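Local structure of malate dehydrogenase (Pyrococcus horikoshii, 1V9N) at residues A[70-75]-A[94-99]. The protein catalyses the reversible NAD-dependent oxidation of (S)-malate to oxaloacetate, a step of the tricarboxylic acid cycle, and works as a homodimer. Numbering follows the deposited sequence.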
loop_
_atom_site.group_PDB
_atom_site.type_symbol
_atom_site.label_atom_id
_atom_site.label_comp_id
_atom_site.label_asym_id
_atom_site.label_seq_id
_atom_site.Cartn_x
_atom_site.Cartn_y
_atom_site.Cartn_z
ATOM N N GLY A 70 22.990 14.829 20.926
ATOM C CA GLY A 70 21.942 15.836 20.925
ATOM C C GLY A 70 21.043 15.706 19.702
ATOM O O GLY A 70 20.204 16.576 19.437
ATOM N N GLY A 71 21.223 14.621 18.953
ATOM C CA GLY A 71 20.410 14.388 17.769
ATOM C C GLY A 71 19.033 13.867 18.148
ATOM O O GLY A 71 18.122 13.816 17.320
ATOM N N VAL A 72 18.890 13.470 19.408
ATOM C CA VAL A 72 17.626 12.975 19.941
ATOM C C VAL A 72 17.291 13.827 21.167
ATOM O O VAL A 72 18.089 13.922 22.095
ATOM C CB VAL A 72 17.735 11.487 20.368
ATOM C CG1 VAL A 72 16.453 11.049 21.068
ATOM C CG2 VAL A 72 17.981 10.611 19.155
ATOM N N ASN A 73 16.120 14.452 21.159
ATOM C CA ASN A 73 15.681 15.303 22.264
ATOM C C ASN A 73 15.184 14.424 23.416
ATOM O O ASN A 73 14.304 13.587 23.225
ATOM C CB ASN A 73 14.551 16.223 21.785
ATOM C CG ASN A 73 14.203 17.315 22.791
ATOM O OD1 ASN A 73 14.389 17.157 23.998
ATOM N ND2 ASN A 73 13.672 18.426 22.289
ATOM N N LEU A 74 15.747 14.620 24.606
ATOM C CA LEU A 74 15.359 13.838 25.778
ATOM C C LEU A 74 13.979 14.215 26.317
ATOM O O LEU A 74 13.258 13.368 26.839
ATOM C CB LEU A 74 16.399 13.999 26.894
ATOM C CG LEU A 74 17.758 13.331 26.676
ATOM C CD1 LEU A 74 18.696 13.672 27.818
ATOM C CD2 LEU A 74 17.572 11.832 26.582
ATOM N N HIS A 75 13.621 15.489 26.194
ATOM C CA HIS A 75 12.325 15.956 26.674
ATOM C C HIS A 75 11.622 16.720 25.567
ATOM O O HIS A 75 11.497 17.946 25.612
ATOM C CB HIS A 75 12.518 16.838 27.910
ATOM C CG HIS A 75 13.332 16.185 28.979
ATOM N ND1 HIS A 75 12.793 15.298 29.892
ATOM C CD2 HIS A 75 14.630 16.338 29.333
ATOM C CE1 HIS A 75 13.722 14.940 30.755
ATOM N NE2 HIS A 75 14.849 15.557 30.440
ATOM N N GLU A 94 12.012 16.472 17.614
ATOM C CA GLU A 94 13.202 15.617 17.590
ATOM C C GLU A 94 13.298 14.551 18.676
ATOM O O GLU A 94 14.391 14.076 19.003
ATOM C CB GLU A 94 14.468 16.492 17.594
ATOM C CG GLU A 94 14.509 17.451 16.418
ATOM C CD GLU A 94 15.883 18.044 16.157
ATOM O OE1 GLU A 94 16.881 17.287 16.150
ATOM O OE2 GLU A 94 15.956 19.272 15.934
ATOM N N GLY A 95 12.156 14.155 19.225
ATOM C CA GLY A 95 12.171 13.138 20.260
ATOM C C GLY A 95 12.444 11.767 19.675
ATOM O O GLY A 95 12.553 11.609 18.458
ATOM N N LEU A 96 12.586 10.772 20.545
ATOM C CA LEU A 96 12.806 9.404 20.094
ATOM C C LEU A 96 11.597 9.045 19.231
ATOM O O LEU A 96 10.474 9.422 19.555
ATOM C CB LEU A 96 12.882 8.471 21.301
ATOM C CG LEU A 96 14.152 8.622 22.134
ATOM C CD1 LEU A 96 13.906 8.154 23.566
ATOM C CD2 LEU A 96 15.272 7.832 21.464
ATOM N N GLY A 97 11.828 8.328 18.135
ATOM C CA GLY A 97 10.739 7.951 17.251
ATOM C C GLY A 97 9.665 7.132 17.944
ATOM O O GLY A 97 8.474 7.315 17.683
ATOM N N GLN A 98 10.089 6.224 18.821
ATOM C CA GLN A 98 9.169 5.373 19.568
ATOM C C GLN A 98 8.211 6.203 20.433
ATOM O O GLN A 98 7.031 5.879 20.544
ATOM C CB GLN A 98 9.948 4.404 20.462
ATOM C CG GLN A 98 10.749 3.329 19.723
ATOM C CD GLN A 98 12.042 3.844 19.111
ATOM O OE1 GLN A 98 12.457 4.973 19.357
ATOM N NE2 GLN A 98 12.690 3.004 18.314
ATOM N N VAL A 99 8.726 7.270 21.041
ATOM C CA VAL A 99 7.917 8.145 21.888
ATOM C C VAL A 99 6.949 8.947 21.031
ATOM O O VAL A 99 5.753 9.011 21.326
ATOM C CB VAL A 99 8.807 9.115 22.715
ATOM C CG1 VAL A 99 7.941 10.117 23.473
ATOM C CG2 VAL A 99 9.652 8.324 23.696
HETATM O O HOH W 1 17.738 17.660 18.704
HETATM O O HOH W 2 16.464 14.856 14.829
HETATM O O HOH W 3 12.356 11.542 23.262
#
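E94 OE1 is gripped by the backbone N-H of G275 and, weakly, by a water that also donates to G70 O (2.8 Å); a second water lies 2.8 Å from E94 OE1 and 3.2 Å from G71 O, within hydrogen-bonding distance of both. With CG anti to its carbonyl carbon, the extended chain of E94 carries its carboxylate to the turn after helix 60-69. G70 leaves that helix with positive phi in a Schellman motif; a CB here would jam against the preceding carbonyl O, so glycine fits. The backbones are joined directly by one nearly straight bond, N73 N to E94 O (2.8 Å, 177° at the hydrogen), whose donor stands above the carbonyl plane. N73 OD1 accepts from H75 N, two residues on, in an Asx turn, for which asparagine's short carbonyl-bearing side chain is well suited. A third water links the amide of L96, the N-cap residue of helix 97-115, to N73 O in place of a direct hydrogen bond. The side chains of V72 and L96 cross obliquely, V72 CG1, anti to its backbone N, meeting L96 CD2 at a tight 3.4 Å; both are buried, and such branched apolar groups need no polar partners. This is structural packing, the L96 side chain about 12 Å from the bound NADPH. V72 also packs on I67 of helix 60-69 and L96 on V40 of helix 34-49, so the contact ties the loop leading to strand 79-84 to the start of helix 97-115, just after strand 87-91.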